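Local coordinates for protein metallopeptidase containing co-catalytic metalloactive site (Shewanella denitrificans OS217, PDB 3B2Y) that probably acts as a zinc-dependent metallocarboxypeptidase of the M14 family, holding a nickel ion in its metal site in this crystal, at residues A80-L90 with L103-F114; H170-Y181 with A242-E251. All coordinates share one frame; numbering follows the deposited sequence.

Contact 1: A80-L90 with L103-F114; sequences AAGPWGMLHFL and LSLLPLVNPTGF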
# COMPACT_ATOMS: atom_id res chain seq x y z
N ALA A 80 -1.34 10.04 -1.43
CA ALA A 80 -0.09 10.29 -0.69
C ALA A 80 -0.08 9.83 0.78
O ALA A 80 1.00 9.58 1.37
CB ALA A 80 0.31 11.79 -0.81
N ALA A 81 -1.27 9.65 1.36
CA ALA A 81 -1.37 9.14 2.72
C ALA A 81 -0.84 7.73 2.91
O ALA A 81 -0.51 7.31 4.03
CB ALA A 81 -2.87 9.20 3.26
N GLY A 82 -0.78 6.96 1.82
CA GLY A 82 -0.19 5.64 1.90
C GLY A 82 1.31 5.65 2.24
O GLY A 82 1.73 5.12 3.27
N PRO A 83 2.14 6.21 1.36
CA PRO A 83 3.58 6.18 1.63
C PRO A 83 3.92 6.92 2.93
O PRO A 83 4.72 6.42 3.73
CB PRO A 83 4.17 6.84 0.39
CG PRO A 83 3.13 6.67 -0.62
CD PRO A 83 1.86 6.85 0.07
N TRP A 84 3.26 8.06 3.22
CA TRP A 84 3.50 8.73 4.51
C TRP A 84 2.95 7.90 5.71
O TRP A 84 3.54 7.93 6.79
CB TRP A 84 2.96 10.18 4.55
CG TRP A 84 3.66 11.11 3.62
CD1 TRP A 84 3.21 11.52 2.44
CD2 TRP A 84 4.93 11.72 3.82
NE1 TRP A 84 4.10 12.38 1.85
CE2 TRP A 84 5.18 12.53 2.69
CE3 TRP A 84 5.89 11.66 4.84
CZ2 TRP A 84 6.36 13.21 2.53
CZ3 TRP A 84 7.06 12.38 4.70
CH2 TRP A 84 7.27 13.18 3.57
N GLY A 85 1.84 7.18 5.48
CA GLY A 85 1.28 6.22 6.44
C GLY A 85 2.29 5.16 6.79
O GLY A 85 2.49 4.82 7.97
N MSE A 86 3.01 4.65 5.79
CA MSE A 86 4.05 3.67 6.06
C MSE A 86 5.20 4.21 6.86
O MSE A 86 5.74 3.53 7.72
CB MSE A 86 4.55 3.05 4.76
CG MSE A 86 5.22 1.68 5.03
SE MSE A 86 5.78 0.86 3.36
CE MSE A 86 3.99 0.99 2.46
N LEU A 87 5.63 5.42 6.56
CA LEU A 87 6.67 6.07 7.32
C LEU A 87 6.28 6.27 8.79
O LEU A 87 7.12 6.09 9.70
CB LEU A 87 7.06 7.38 6.65
CG LEU A 87 8.27 8.14 7.10
CD1 LEU A 87 9.49 7.22 7.23
CD2 LEU A 87 8.50 9.21 6.05
N HIS A 88 5.01 6.60 9.04
CA HIS A 88 4.47 6.75 10.39
C HIS A 88 4.50 5.40 11.12
O HIS A 88 4.98 5.29 12.25
CB HIS A 88 3.02 7.30 10.29
CG HIS A 88 2.38 7.61 11.61
ND1 HIS A 88 1.55 6.71 12.26
CD2 HIS A 88 2.46 8.69 12.41
CE1 HIS A 88 1.14 7.24 13.40
NE2 HIS A 88 1.68 8.44 13.52
N PHE A 89 4.14 4.36 10.37
CA PHE A 89 4.12 2.99 10.84
C PHE A 89 5.53 2.55 11.24
O PHE A 89 5.73 2.08 12.33
CB PHE A 89 3.52 2.12 9.76
CG PHE A 89 3.56 0.68 10.05
CD1 PHE A 89 2.80 0.16 11.06
CD2 PHE A 89 4.34 -0.17 9.27
CE1 PHE A 89 2.84 -1.19 11.34
CE2 PHE A 89 4.36 -1.53 9.53
CZ PHE A 89 3.62 -2.02 10.56
N LEU A 90 6.49 2.79 10.36
CA LEU A 90 7.92 2.49 10.59
C LEU A 90 8.50 3.23 11.79
O LEU A 90 9.26 2.67 12.59
CB LEU A 90 8.74 2.87 9.37
CG LEU A 90 8.46 1.98 8.17
CD1 LEU A 90 9.38 2.35 7.05
CD2 LEU A 90 8.55 0.50 8.50
N LEU A 103 9.00 -9.20 7.22
CA LEU A 103 8.16 -8.10 6.69
C LEU A 103 8.93 -7.44 5.56
O LEU A 103 10.11 -7.11 5.70
CB LEU A 103 7.78 -7.09 7.77
CG LEU A 103 6.84 -5.91 7.39
CD1 LEU A 103 5.54 -6.43 6.75
CD2 LEU A 103 6.47 -5.09 8.59
N SER A 104 8.27 -7.37 4.41
CA SER A 104 8.80 -6.64 3.25
C SER A 104 7.99 -5.40 3.01
O SER A 104 6.80 -5.39 3.25
CB SER A 104 8.81 -7.60 2.09
OG SER A 104 9.73 -8.70 2.34
N LEU A 105 8.65 -4.32 2.57
CA LEU A 105 8.01 -3.00 2.40
C LEU A 105 8.36 -2.40 1.02
O LEU A 105 9.49 -2.49 0.59
CB LEU A 105 8.49 -2.06 3.49
CG LEU A 105 8.27 -2.53 4.92
CD1 LEU A 105 9.10 -1.69 5.86
CD2 LEU A 105 6.79 -2.47 5.23
N LEU A 106 7.37 -1.97 0.29
CA LEU A 106 7.48 -1.37 -1.05
C LEU A 106 6.74 -0.00 -0.94
O LEU A 106 5.59 0.15 -1.29
CB LEU A 106 6.88 -2.34 -2.08
CG LEU A 106 7.06 -2.19 -3.57
CD1 LEU A 106 8.54 -2.40 -3.94
CD2 LEU A 106 6.24 -3.30 -4.23
N PRO A 107 7.42 0.99 -0.37
CA PRO A 107 6.79 2.19 0.11
C PRO A 107 6.26 3.10 -1.00
O PRO A 107 5.34 3.86 -0.77
CB PRO A 107 7.96 2.96 0.81
CG PRO A 107 8.98 1.99 1.04
CD PRO A 107 8.85 0.95 -0.06
N LEU A 108 6.90 3.08 -2.16
CA LEU A 108 6.63 4.10 -3.18
C LEU A 108 6.93 3.59 -4.58
O LEU A 108 8.05 3.71 -5.04
CB LEU A 108 7.44 5.35 -2.91
CG LEU A 108 7.24 6.56 -3.84
CD1 LEU A 108 5.69 6.91 -4.02
CD2 LEU A 108 8.09 7.81 -3.37
N VAL A 109 5.92 3.05 -5.24
CA VAL A 109 6.07 2.42 -6.55
C VAL A 109 6.09 3.45 -7.73
O VAL A 109 6.76 3.24 -8.75
CB VAL A 109 4.97 1.41 -6.71
CG1 VAL A 109 4.83 0.91 -8.15
CG2 VAL A 109 5.15 0.27 -5.69
N ASN A 110 5.45 4.59 -7.51
CA ASN A 110 5.25 5.62 -8.52
C ASN A 110 5.84 7.00 -8.07
O ASN A 110 5.14 7.93 -7.72
CB ASN A 110 3.78 5.77 -8.76
CG ASN A 110 3.45 6.79 -9.85
OD1 ASN A 110 4.30 7.29 -10.60
ND2 ASN A 110 2.16 7.08 -9.96
N PRO A 111 7.16 7.09 -7.99
CA PRO A 111 7.69 8.39 -7.50
C PRO A 111 7.44 9.57 -8.38
O PRO A 111 7.24 10.67 -7.86
CB PRO A 111 9.20 8.11 -7.46
CG PRO A 111 9.40 6.98 -8.43
CD PRO A 111 8.21 6.11 -8.18
N THR A 112 7.36 9.40 -9.70
CA THR A 112 7.07 10.57 -10.57
C THR A 112 5.63 11.15 -10.36
O THR A 112 5.46 12.35 -10.27
CB THR A 112 7.38 10.30 -12.03
OG1 THR A 112 6.45 9.37 -12.59
CG2 THR A 112 8.83 9.82 -12.18
N GLY A 113 4.65 10.26 -10.17
CA GLY A 113 3.28 10.62 -9.84
C GLY A 113 3.19 11.24 -8.45
O GLY A 113 2.47 12.23 -8.25
N PHE A 114 3.90 10.67 -7.48
CA PHE A 114 3.95 11.14 -6.11
C PHE A 114 4.47 12.60 -6.08
O PHE A 114 3.89 13.44 -5.42
CB PHE A 114 4.81 10.22 -5.28
CG PHE A 114 4.93 10.58 -3.83
CD1 PHE A 114 3.99 10.12 -2.91
CD2 PHE A 114 6.02 11.29 -3.38
CE1 PHE A 114 4.15 10.39 -1.55
CE2 PHE A 114 6.17 11.57 -2.03
CZ PHE A 114 5.23 11.11 -1.11

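Contact 2: H170-Y181 with A242-E251; sequences HEDVLMNETYVY and AACSETPGQE. With NI (nickel (II) ion), chain C.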
# COMPACT_ATOMS: atom_id res chain seq x y z
N HIS A 170 -4.00 2.17 -0.42
CA HIS A 170 -4.53 3.17 -1.31
C HIS A 170 -5.45 4.24 -0.68
O HIS A 170 -5.83 4.22 0.50
CB HIS A 170 -5.32 2.45 -2.44
CG HIS A 170 -4.44 1.70 -3.41
ND1 HIS A 170 -4.34 2.02 -4.75
CD2 HIS A 170 -3.68 0.60 -3.23
CE1 HIS A 170 -3.49 1.18 -5.33
NE2 HIS A 170 -3.09 0.30 -4.44
N GLU A 171 -5.85 5.17 -1.52
CA GLU A 171 -6.84 6.13 -1.12
C GLU A 171 -7.83 6.33 -2.24
O GLU A 171 -7.50 6.18 -3.42
CB GLU A 171 -6.24 7.48 -0.78
CG GLU A 171 -5.04 7.53 0.20
CD GLU A 171 -4.96 8.90 0.89
OE1 GLU A 171 -5.74 9.10 1.86
OE2 GLU A 171 -4.10 9.76 0.49
N ASP A 172 -9.01 6.72 -1.88
CA ASP A 172 -10.01 7.10 -2.86
C ASP A 172 -10.21 8.61 -2.70
O ASP A 172 -10.90 9.09 -1.78
CB ASP A 172 -11.27 6.30 -2.65
CG ASP A 172 -12.28 6.47 -3.79
OD1 ASP A 172 -12.32 7.58 -4.37
OD2 ASP A 172 -13.02 5.50 -4.09
N VAL A 173 -9.64 9.35 -3.65
CA VAL A 173 -9.34 10.78 -3.42
C VAL A 173 -10.56 11.65 -3.22
O VAL A 173 -10.51 12.66 -2.51
CB VAL A 173 -8.41 11.38 -4.54
CG1 VAL A 173 -9.15 11.45 -5.88
CG2 VAL A 173 -7.90 12.75 -4.16
N LEU A 174 -11.65 11.28 -3.85
CA LEU A 174 -12.86 12.06 -3.78
C LEU A 174 -13.83 11.59 -2.69
O LEU A 174 -14.85 12.25 -2.40
CB LEU A 174 -13.51 12.04 -5.18
CG LEU A 174 -12.72 12.59 -6.36
CD1 LEU A 174 -13.62 12.72 -7.59
CD2 LEU A 174 -12.03 13.93 -6.06
N MSE A 175 -13.49 10.50 -2.02
CA MSE A 175 -14.39 9.90 -1.01
C MSE A 175 -14.27 10.60 0.34
O MSE A 175 -13.22 11.17 0.64
CB MSE A 175 -14.06 8.40 -0.80
CG MSE A 175 -14.55 7.51 -1.90
SE MSE A 175 -16.48 7.43 -1.84
CE MSE A 175 -16.64 6.05 -0.46
N ASN A 176 -15.36 10.60 1.11
CA ASN A 176 -15.32 10.92 2.56
C ASN A 176 -15.41 9.71 3.51
O ASN A 176 -15.15 9.86 4.70
CB ASN A 176 -16.44 11.90 2.94
CG ASN A 176 -16.16 13.30 2.45
OD1 ASN A 176 -15.50 14.09 3.13
ND2 ASN A 176 -16.63 13.60 1.24
N GLU A 177 -15.75 8.55 2.96
CA GLU A 177 -15.95 7.32 3.69
C GLU A 177 -14.88 6.31 3.30
O GLU A 177 -14.26 6.45 2.23
CB GLU A 177 -17.33 6.74 3.35
CG GLU A 177 -18.52 7.50 3.94
CD GLU A 177 -19.80 7.20 3.20
OE1 GLU A 177 -19.75 6.94 1.97
OE2 GLU A 177 -20.87 7.28 3.85
N THR A 178 -14.64 5.33 4.17
CA THR A 178 -13.61 4.33 3.94
C THR A 178 -14.12 2.92 3.56
O THR A 178 -15.28 2.51 3.82
CB THR A 178 -12.70 4.25 5.18
OG1 THR A 178 -11.50 3.55 4.86
CG2 THR A 178 -13.44 3.52 6.34
N TYR A 179 -13.21 2.14 2.96
CA TYR A 179 -13.56 0.77 2.63
C TYR A 179 -12.29 0.01 2.36
O TYR A 179 -11.22 0.59 2.37
CB TYR A 179 -14.58 0.68 1.46
CG TYR A 179 -14.10 1.28 0.17
CD1 TYR A 179 -14.16 2.65 -0.05
CD2 TYR A 179 -13.59 0.47 -0.84
CE1 TYR A 179 -13.73 3.21 -1.25
CE2 TYR A 179 -13.19 1.02 -2.06
CZ TYR A 179 -13.24 2.39 -2.25
OH TYR A 179 -12.80 2.93 -3.45
N VAL A 180 -12.44 -1.30 2.19
CA VAL A 180 -11.34 -2.19 1.97
C VAL A 180 -11.71 -3.23 0.90
O VAL A 180 -12.80 -3.81 0.92
CB VAL A 180 -10.94 -2.91 3.27
CG1 VAL A 180 -12.09 -3.83 3.82
CG2 VAL A 180 -9.73 -3.73 2.98
N TYR A 181 -10.81 -3.46 -0.04
CA TYR A 181 -10.91 -4.63 -0.91
C TYR A 181 -10.26 -5.81 -0.20
O TYR A 181 -9.19 -5.65 0.35
CB TYR A 181 -10.11 -4.42 -2.18
CG TYR A 181 -10.61 -3.37 -3.12
CD1 TYR A 181 -10.22 -2.04 -2.99
CD2 TYR A 181 -11.42 -3.72 -4.17
CE1 TYR A 181 -10.66 -1.10 -3.88
CE2 TYR A 181 -11.85 -2.80 -5.07
CZ TYR A 181 -11.48 -1.49 -4.94
OH TYR A 181 -11.96 -0.58 -5.87
N ALA A 242 -5.02 -11.13 1.00
CA ALA A 242 -4.67 -9.83 0.50
C ALA A 242 -5.72 -8.81 0.82
O ALA A 242 -6.91 -9.10 0.86
CB ALA A 242 -4.36 -9.84 -1.06
N ALA A 243 -5.27 -7.58 0.96
CA ALA A 243 -6.23 -6.48 1.10
C ALA A 243 -5.70 -5.21 0.46
O ALA A 243 -4.53 -5.02 0.33
CB ALA A 243 -6.57 -6.23 2.58
N CYS A 244 -6.62 -4.36 0.05
CA CYS A 244 -6.26 -3.03 -0.40
C CYS A 244 -7.12 -2.06 0.38
O CYS A 244 -8.36 -2.08 0.22
CB CYS A 244 -6.53 -2.94 -1.89
SG CYS A 244 -6.34 -1.31 -2.60
N SER A 245 -6.52 -1.30 1.29
CA SER A 245 -7.31 -0.32 2.03
C SER A 245 -7.49 0.92 1.17
O SER A 245 -6.63 1.29 0.34
CB SER A 245 -6.66 0.02 3.35
OG SER A 245 -5.31 0.33 3.19
N GLU A 246 -8.61 1.59 1.38
CA GLU A 246 -8.92 2.83 0.70
C GLU A 246 -9.34 3.87 1.73
O GLU A 246 -10.52 3.86 2.18
CB GLU A 246 -10.08 2.61 -0.27
CG GLU A 246 -9.76 1.69 -1.46
CD GLU A 246 -9.00 2.39 -2.57
OE1 GLU A 246 -8.72 3.61 -2.45
OE2 GLU A 246 -8.67 1.71 -3.57
N THR A 247 -8.41 4.75 2.12
CA THR A 247 -8.77 5.92 2.95
C THR A 247 -9.37 7.06 2.08
O THR A 247 -9.04 7.20 0.88
CB THR A 247 -7.57 6.36 3.83
OG1 THR A 247 -6.39 6.51 3.03
CG2 THR A 247 -7.28 5.31 4.95
N PRO A 248 -10.29 7.86 2.65
CA PRO A 248 -10.97 8.94 1.92
C PRO A 248 -10.10 10.18 1.76
O PRO A 248 -9.68 10.77 2.77
CB PRO A 248 -12.16 9.26 2.82
CG PRO A 248 -11.79 8.75 4.19
CD PRO A 248 -10.77 7.71 4.03
N GLY A 249 -9.88 10.61 0.52
CA GLY A 249 -8.98 11.74 0.27
C GLY A 249 -9.52 13.12 0.62
O GLY A 249 -8.76 14.12 0.67
N GLN A 250 -10.83 13.19 0.83
CA GLN A 250 -11.48 14.44 1.18
C GLN A 250 -11.47 14.70 2.67
O GLN A 250 -12.05 15.66 3.12
CB GLN A 250 -12.92 14.47 0.64
CG GLN A 250 -12.93 14.55 -0.87
CD GLN A 250 -12.12 15.72 -1.36
OE1 GLN A 250 -12.41 16.88 -1.01
NE2 GLN A 250 -11.05 15.44 -2.12
N GLU A 251 -10.82 13.83 3.43
CA GLU A 251 -10.68 13.96 4.85
C GLU A 251 -9.27 14.48 5.22
O GLU A 251 -8.46 14.73 4.34
CB GLU A 251 -11.02 12.62 5.53
CG GLU A 251 -12.51 12.49 5.86
CD GLU A 251 -12.95 13.38 7.04
OE1 GLU A 251 -12.87 14.62 6.95
OE2 GLU A 251 -13.38 12.83 8.09
NI NI C . -5.25 3.81 -5.74
O HOH W 1 -5.36 2.83 2.75
O HOH W 2 -7.40 3.94 -4.95
O HOH W 3 -12.17 5.85 0.57
O HOH W 4 -11.13 1.92 -5.19
O HOH W 5 -6.56 3.04 -6.73

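Contact 1: A80-L90 with L103-F114
Leu103 meets the helix through its CD2 branch, which lies 4.2 Å from Phe89 CE2, at the edge of that ring and near its plane. Two residues on, Leu105 divides its methyls between two partners. CD1 meets Leu90 CD2 tip to tip at 3.5 Å, tighter than usual for two carbons, while CD2 lies 4.0 Å from the selenium (SE) of Met86, a selenomethionine whose side chain slides past that of Leu105 in the opposite direction. Met86 starts with CG anti to its backbone N (chi1 -158°) and stays extended to SE, which comes 3.7 Å from Pro107 CA; the bend at the last torsion turns only CE, which also lies against Pro107 CA. Pro107, just past the strand, is where the two backbones come close: its carbonyl O lies 3.4 Å from Pro83 CB, a proline-to-proline contact without a hydrogen bond. Leu108 adds CD1 near the Pro83 ring, while its CD2 sits over one face of Phe114, offset toward the rim. Asn110 caps the short helix that follows, its OD1 accepting from Gly113 N at 3.0 Å with the donor above the carbonyl plane. Phe114 then reaches back to the first turn of helix 81-92. Its CZ lies 3.4 Å from Trp84 NE1, with the indole nitrogen at the phenyl edge and the ring planes 33° apart; NE1 gives its hydrogen bond to Ser22 O. Ala80 and Pro83 touch Phe114 CE1. The contact joins the helix and second strand of the beta-alpha-beta unit 68-73, 81-92, 102-106. Pro83 and Met86 also touch strand 68-73, Phe28 of helix 25-39 meets the Trp84 and Phe114 rings, and Phe89 and Leu103 border helix 253-271.

Contact 2: H170-Y181 with A242-E251
Glu246 sets CG anti to its carbonyl carbon (chi1 -67°) and bends at chi2 (-80°), folding its carboxylate between His170 and the two tyrosines; Tyr179 takes chi1 60°, with CG between backbone N and carbonyl carbon, which brings its ring alongside Glu246. Glu246 CB sits over the centre of one face of the ring, 3.8 Å from the centroid, a CH-pi contact. Tyr179 OH donates to the anti lone pair of Asp172 OD2 at 2.7 Å, and a water links it to Tyr181 OH and, weakly, to Glu246 OE2. An alanine in place of Tyr179 would probably uncover Glu246 CB and CG, leave Asp172 OD2 without this donor and let the carboxylate turn more freely. Strand 242-248 runs between strand 170-172, parallel to it, and antiparallel strand 179-181. Glu246 O accepts from Tyr179 N and, at 2.9 Å, from Thr178 OG1. On the face opposite Glu246, Thr247 OG1 donates to Glu171 OE1 at 2.9 Å, an oxygen also salt-bridged to Arg256. Cys244 SG lies obliquely 3.3 Å from His170 CD2, while His170 ND1 binds nickel at 2.2 Å; His76, Glu79 and waters share the metal. Glu246, predicted to be the proton donor/acceptor, thus has its carboxylate beside a metal-bound water, 2.8 Å from OE1, consistent with the water-activating glutamate of M14 carboxypeptidases.

How the contacts relate
Both contacts reach the same mixed sheet. Contact 1 is wholly buried and holds a helix against strand 102-106 and the chain after it, by apolar side chains and without a hydrogen bond between its segments. Contact 2 joins neighbouring strands within the sheet, dense in backbone hydrogen bonds; it is buried around the metal and partly open at the loop joining strands 170-172 and 179-181 and at the turn after strand 242-248, where Leu174, Asn176 and Gln250 are exposed. The two meet where helix 81-92 begins: Ala81 N probably donates to Glu171 OE2, 3.0 Å away. Hydrophobic core thus passes into polar, metal-binding chemistry, with the side chain of Pro83 about 10 Å from the nickel.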